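Local coordinates for possible sortase-like protein (PDB 5UUS) that is probably a membrane-anchored sortase, a hydrolase-class transpeptidase expected to join secreted proteins to the bacterial cell surface, at residues Gly38-Arg43 and Ala56-Thr61; Gly159-Thr164 and Arg204-Ala209. All blocks are in the same frame, centred on the assembly; numbering follows the deposited sequence.

How the contacts relate
Following the chain from its N terminus, contact 1 comes first: strand 40-45 turns back through a short connection and pairs with strand 54-59, closing a local beta hairpin. The chain then builds strands 71-72, 83-88, 109-114 and 117-123 and helices 130-137 and 143-151 before contact 2 opens at strand 160-163. That contact closes a longer excursion, which includes strand 188-193, when strand 204-216 returns alongside. The two are in series, neither nested nor crossing. The contacts do not touch, their centres lying about 21 Å apart, yet both belong to one curled sheet. It runs from 54-59 through 71-72, 83-88 and 188-193 to 204-216, and from 40-45 through 109-114 and 117-123 to the same strand.

Contact 1: residues Gly38-Arg43 and Ala56-Thr61; sequences GEAFAR and AIVEGT
A beta hairpin interrupted by a classic bulge joins G38-R43 to A56-T61: F41 and A42 together face I57, which shifts the register by one residue between the A40-V58 and A42-I57 pairs. I57 is bonded to both bulge residues, F41 N donating to I57 O at 3.0 Å and I57 N to A42 O at 2.7 Å. Toward G38, E59 N reaches E39 O at 3.0 Å and G38 N reaches E59 O at 2.7 Å. G38 has a positive phi of 75°, a conformation easily taken by a residue without CB, and the CG1 methyl of V58 packs against its carbonyl carbon.

The small side chains of A40 and A56 meet on the face they share with V58 and R43, their CB atoms 4.1 Å apart. On the other face the small A42 lies against the branched I57, whose side chain also packs on F85 and V87 of strand 83-88. F41 has CG between its backbone N and carbonyl carbon (chi1 67°), and the end of its ring comes nearer the opposite strand. There CE1 lies 4.0 Å from I57 CG2 and 3.6 Å from E59 OE1, while the backbone carbon of V58 sits at the ring edge. The ring and the carboxylate of E59 are turned 77° apart.

In that carboxylate, OE1 accepts a hydrogen bond from H72 and OE2 a weak one from N74. The buried polar end of E59 is thus satisfied by hydrogen bonds beside an apolar ring, and its charge would probably help to stabilise a protonated H72.

Contact 2: residues Gly159-Thr164 and Arg204-Ala209; sequences GRFITT and RMIVHA
F161 and I206 lie side by side and point the same way from neighbouring antiparallel strands, with the aliphatic side chain laid over the aromatic ring. I206 CB stands 3.9 Å from the centroid of the F161 ring, 16° off the normal, a CH-pi contact. I206 also serves two other neighbours: its CG2 sits over one face of the H208 imidazole, toward the rim, and its CG1 meets T163 CG2 at 3.6 Å, the two chains crossing obliquely. A beta-branched residue suits this place because its separate branches can reach different partners.

The F161 and H208 rings are inclined at 44°, with F161 CE1 3.8 Å from H208 NE2, which lies at the phenyl edge. Both imidazole nitrogens are hydrogen-bonded, NE2 to E176 and ND1 to T191, which should hold the ring in one rotation.

On the opposite face R160 runs alongside V207, its CG 3.8 Å from V207 CG2, and its CD reaches toward M205 SD. The guanidinium continues to the carbonyl of L104. I162 crosses M205 obliquely, bringing CD1 within 3.8 Å of M205 CB.

Five backbone hydrogen bonds keep these pairs in register; I206 N to F161 O, at 2.8 Å, is nearly straight (166°). The regular, bulge-free pairing sets 160-163 against strand 204-216 of the sortase beta-barrel; the other edge of that strand pairs with 188-193. R204 NH1 is hydrogen-bonded to N201 O. Sortases carry a conserved active-site arginine on the strand equivalent to 204-216, and R204, its side chain about 9 Å from that of the predicted active-site H90, is consistent with that position.

Contact 1: residues Gly38-Arg43 and Ala56-Thr61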
loop_
_atom_site.group_PDB
_atom_site.type_symbol
_atom_site.label_atom_id
_atom_site.label_comp_id
_atom_site.label_asym_id
_atom_site.label_seq_id
_atom_site.Cartn_x
_atom_site.Cartn_y
_atom_site.Cartn_z
ATOM N N GLY A 38 -4.731 15.447 8.433
ATOM C CA GLY A 38 -3.461 16.140 8.323
ATOM C C GLY A 38 -2.409 15.651 9.305
ATOM O O GLY A 38 -1.312 16.190 9.336
ATOM N N GLU A 39 -2.727 14.641 10.111
ATOM C CA GLU A 39 -1.754 14.108 11.066
ATOM C C GLU A 39 -1.201 12.759 10.627
ATOM O O GLU A 39 -1.871 12.017 9.909
ATOM C CB GLU A 39 -2.389 13.969 12.458
ATOM C CG GLU A 39 -2.852 15.309 13.032
ATOM C CD GLU A 39 -1.731 16.352 13.132
ATOM O OE1 GLU A 39 -0.606 16.003 13.555
ATOM O OE2 GLU A 39 -1.980 17.530 12.786
ATOM N N ALA A 40 0.019 12.453 11.075
ATOM C CA ALA A 40 0.656 11.168 10.803
ATOM C C ALA A 40 -0.003 10.081 11.612
ATOM O O ALA A 40 -0.160 10.228 12.814
ATOM C CB ALA A 40 2.137 11.222 11.122
ATOM N N PHE A 41 -0.399 8.989 10.973
ATOM C CA PHE A 41 -1.051 7.895 11.722
ATOM C C PHE A 41 -0.395 6.559 11.402
ATOM O O PHE A 41 -0.776 5.524 11.948
ATOM C CB PHE A 41 -2.543 7.817 11.395
ATOM C CG PHE A 41 -2.833 7.408 9.968
ATOM C CD1 PHE A 41 -2.791 8.348 8.940
ATOM C CD2 PHE A 41 -3.145 6.095 9.661
ATOM C CE1 PHE A 41 -3.037 7.985 7.620
ATOM C CE2 PHE A 41 -3.398 5.715 8.343
ATOM C CZ PHE A 41 -3.348 6.670 7.322
ATOM N N ALA A 42 0.577 6.570 10.486
ATOM C CA ALA A 42 1.232 5.321 10.106
ATOM C C ALA A 42 2.618 5.568 9.554
ATOM O O ALA A 42 3.005 6.708 9.292
ATOM C CB ALA A 42 0.394 4.551 9.089
ATOM N N ARG A 43 3.367 4.485 9.405
ATOM C CA ARG A 43 4.709 4.555 8.879
ATOM C C ARG A 43 4.899 3.434 7.871
ATOM O O ARG A 43 4.463 2.310 8.112
ATOM C CB ARG A 43 5.724 4.449 9.999
ATOM C CG ARG A 43 7.140 4.576 9.537
ATOM C CD ARG A 43 8.077 4.577 10.727
ATOM N NE ARG A 43 7.845 5.704 11.621
ATOM C CZ ARG A 43 7.899 5.621 12.946
ATOM N NH1 ARG A 43 8.151 4.454 13.528
ATOM N NH2 ARG A 43 7.685 6.701 13.690
ATOM N N ALA A 56 6.602 8.579 7.287
ATOM C CA ALA A 56 5.328 8.721 7.956
ATOM C C ALA A 56 4.233 8.903 6.909
ATOM O O ALA A 56 4.438 9.523 5.847
ATOM C CB ALA A 56 5.358 9.904 8.932
ATOM N N ILE A 57 3.070 8.346 7.194
ATOM C CA ILE A 57 1.933 8.563 6.335
ATOM C C ILE A 57 0.957 9.466 7.033
ATOM O O ILE A 57 0.616 9.229 8.181
ATOM C CB ILE A 57 1.271 7.247 5.953
ATOM C CG1 ILE A 57 2.288 6.361 5.220
ATOM C CG2 ILE A 57 0.041 7.499 5.100
ATOM C CD1 ILE A 57 1.826 4.911 5.064
ATOM N N VAL A 58 0.516 10.502 6.332
ATOM C CA VAL A 58 -0.406 11.497 6.876
ATOM C C VAL A 58 -1.834 11.259 6.347
ATOM O O VAL A 58 -2.011 10.709 5.256
ATOM C CB VAL A 58 0.124 12.914 6.499
ATOM C CG1 VAL A 58 -0.976 13.932 6.352
ATOM C CG2 VAL A 58 1.210 13.363 7.485
ATOM N N GLU A 59 -2.853 11.665 7.098
ATOM C CA GLU A 59 -4.239 11.544 6.635
ATOM C C GLU A 59 -4.639 12.716 5.758
ATOM O O GLU A 59 -4.670 13.854 6.224
ATOM C CB GLU A 59 -5.201 11.444 7.835
ATOM C CG GLU A 59 -6.679 11.428 7.450
ATOM C CD GLU A 59 -7.117 10.109 6.794
ATOM O OE1 GLU A 59 -6.264 9.206 6.592
ATOM O OE2 GLU A 59 -8.319 9.972 6.481
ATOM N N GLY A 60 -4.949 12.448 4.490
ATOM C CA GLY A 60 -5.249 13.501 3.542
ATOM C C GLY A 60 -4.243 13.584 2.387
ATOM O O GLY A 60 -3.074 13.204 2.525
ATOM N N THR A 61 -4.690 14.091 1.246
ATOM C CA THR A 61 -3.804 14.177 0.081
ATOM C C THR A 61 -3.697 15.589 -0.476
ATOM O O THR A 61 -3.425 15.768 -1.664
ATOM C CB THR A 61 -4.264 13.233 -1.061
ATOM O OG1 THR A 61 -5.655 13.418 -1.314
ATOM C CG2 THR A 61 -4.047 11.802 -0.697
#

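Contact 2: residues Gly159-Thr164 and Arg204-Ala209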
loop_
_atom_site.group_PDB
_atom_site.type_symbol
_atom_site.label_atom_id
_atom_site.label_comp_id
_atom_site.label_asym_id
_atom_site.label_seq_id
_atom_site.Cartn_x
_atom_site.Cartn_y
_atom_site.Cartn_z
ATOM N N GLY A 159 0.112 -4.932 -11.189
ATOM C CA GLY A 159 0.889 -4.413 -10.065
ATOM C C GLY A 159 1.473 -3.019 -10.285
ATOM O O GLY A 159 1.745 -2.319 -9.322
ATOM N N ARG A 160 1.704 -2.622 -11.543
ATOM C CA ARG A 160 2.169 -1.259 -11.834
ATOM C C ARG A 160 1.757 -0.837 -13.242
ATOM O O ARG A 160 1.848 -1.620 -14.186
ATOM C CB ARG A 160 3.692 -1.136 -11.675
ATOM C CG ARG A 160 4.253 0.309 -11.892
ATOM C CD ARG A 160 5.756 0.402 -11.569
ATOM N NE ARG A 160 6.486 -0.664 -12.250
ATOM C CZ ARG A 160 7.316 -1.515 -11.652
ATOM N NH1 ARG A 160 7.567 -1.380 -10.359
ATOM N NH2 ARG A 160 7.904 -2.491 -12.348
ATOM N N PHE A 161 1.283 0.390 -13.378
ATOM C CA PHE A 161 0.907 0.913 -14.696
ATOM C C PHE A 161 0.834 2.426 -14.648
ATOM O O PHE A 161 0.901 3.030 -13.565
ATOM C CB PHE A 161 -0.429 0.314 -15.195
ATOM C CG PHE A 161 -1.625 0.610 -14.312
ATOM C CD1 PHE A 161 -1.893 -0.169 -13.186
ATOM C CD2 PHE A 161 -2.507 1.634 -14.630
ATOM C CE1 PHE A 161 -3.000 0.098 -12.371
ATOM C CE2 PHE A 161 -3.610 1.916 -13.813
ATOM C CZ PHE A 161 -3.877 1.115 -12.683
ATOM N N ILE A 162 0.726 3.023 -15.833
ATOM C CA ILE A 162 0.640 4.466 -15.988
ATOM C C ILE A 162 -0.773 4.830 -16.410
ATOM O O ILE A 162 -1.394 4.109 -17.191
ATOM C CB ILE A 162 1.648 4.992 -17.046
ATOM C CG1 ILE A 162 3.067 4.602 -16.653
ATOM C CG2 ILE A 162 1.519 6.525 -17.207
ATOM C CD1 ILE A 162 3.531 5.175 -15.315
ATOM N N THR A 163 -1.298 5.926 -15.872
ATOM C CA THR A 163 -2.674 6.302 -16.177
ATOM C C THR A 163 -2.818 7.823 -16.156
ATOM O O THR A 163 -1.828 8.536 -15.992
ATOM C CB THR A 163 -3.681 5.632 -15.204
ATOM O OG1 THR A 163 -5.019 5.850 -15.690
ATOM C CG2 THR A 163 -3.554 6.204 -13.739
ATOM N N THR A 164 -4.041 8.311 -16.357
ATOM C CA THR A 164 -4.320 9.746 -16.404
ATOM C C THR A 164 -4.825 10.189 -15.025
ATOM O O THR A 164 -5.325 9.342 -14.258
ATOM C CB THR A 164 -5.377 10.084 -17.484
ATOM O OG1 THR A 164 -6.568 9.342 -17.203
ATOM C CG2 THR A 164 -4.882 9.701 -18.884
ATOM N N ARG A 204 0.120 9.748 -14.217
ATOM C CA ARG A 204 0.238 9.207 -12.869
ATOM C C ARG A 204 0.759 7.796 -12.938
ATOM O O ARG A 204 0.323 7.015 -13.784
ATOM C CB ARG A 204 -1.123 9.211 -12.148
ATOM C CG ARG A 204 -1.749 10.592 -11.999
ATOM C CD ARG A 204 -0.970 11.383 -10.969
ATOM N NE ARG A 204 -1.578 12.666 -10.674
ATOM C CZ ARG A 204 -1.365 13.777 -11.381
ATOM N NH1 ARG A 204 -0.558 13.769 -12.435
ATOM N NH2 ARG A 204 -1.947 14.903 -11.024
ATOM N N MET A 205 1.690 7.459 -12.055
ATOM C CA MET A 205 2.094 6.065 -11.914
ATOM C C MET A 205 1.297 5.438 -10.780
ATOM O O MET A 205 1.152 6.058 -9.727
ATOM C CB MET A 205 3.591 5.939 -11.623
ATOM C CG MET A 205 4.053 4.496 -11.342
ATOM S SD MET A 205 5.853 4.442 -11.051
ATOM C CE MET A 205 6.411 5.053 -12.647
ATOM N N ILE A 206 0.825 4.211 -11.002
ATOM C CA ILE A 206 0.051 3.435 -10.028
ATOM C C ILE A 206 0.787 2.134 -9.680
ATOM O O ILE A 206 1.268 1.433 -10.578
ATOM C CB ILE A 206 -1.353 3.050 -10.564
ATOM C CG1 ILE A 206 -2.069 4.255 -11.159
ATOM C CG2 ILE A 206 -2.211 2.394 -9.451
ATOM C CD1 ILE A 206 -2.282 5.400 -10.154
ATOM N N VAL A 207 0.887 1.815 -8.387
ATOM C CA VAL A 207 1.398 0.505 -7.950
ATOM C C VAL A 207 0.383 -0.167 -7.022
ATOM O O VAL A 207 -0.197 0.493 -6.142
ATOM C CB VAL A 207 2.753 0.629 -7.234
ATOM C CG1 VAL A 207 3.127 -0.700 -6.557
ATOM C CG2 VAL A 207 3.816 1.074 -8.217
ATOM N N HIS A 208 0.126 -1.457 -7.244
ATOM C CA HIS A 208 -0.778 -2.218 -6.371
ATOM C C HIS A 208 -0.010 -3.349 -5.702
ATOM O O HIS A 208 0.770 -4.072 -6.346
ATOM C CB HIS A 208 -1.971 -2.813 -7.151
ATOM C CG HIS A 208 -2.949 -1.803 -7.658
ATOM N ND1 HIS A 208 -3.577 -0.883 -6.832
ATOM C CD2 HIS A 208 -3.433 -1.573 -8.906
ATOM C CE1 HIS A 208 -4.399 -0.136 -7.550
ATOM N NE2 HIS A 208 -4.324 -0.534 -8.815
ATOM N N ALA A 209 -0.230 -3.495 -4.408
ATOM C CA ALA A 209 0.334 -4.590 -3.641
ATOM C C ALA A 209 -0.821 -5.238 -2.844
ATOM O O ALA A 209 -1.777 -4.564 -2.452
ATOM C CB ALA A 209 1.443 -4.065 -2.699
#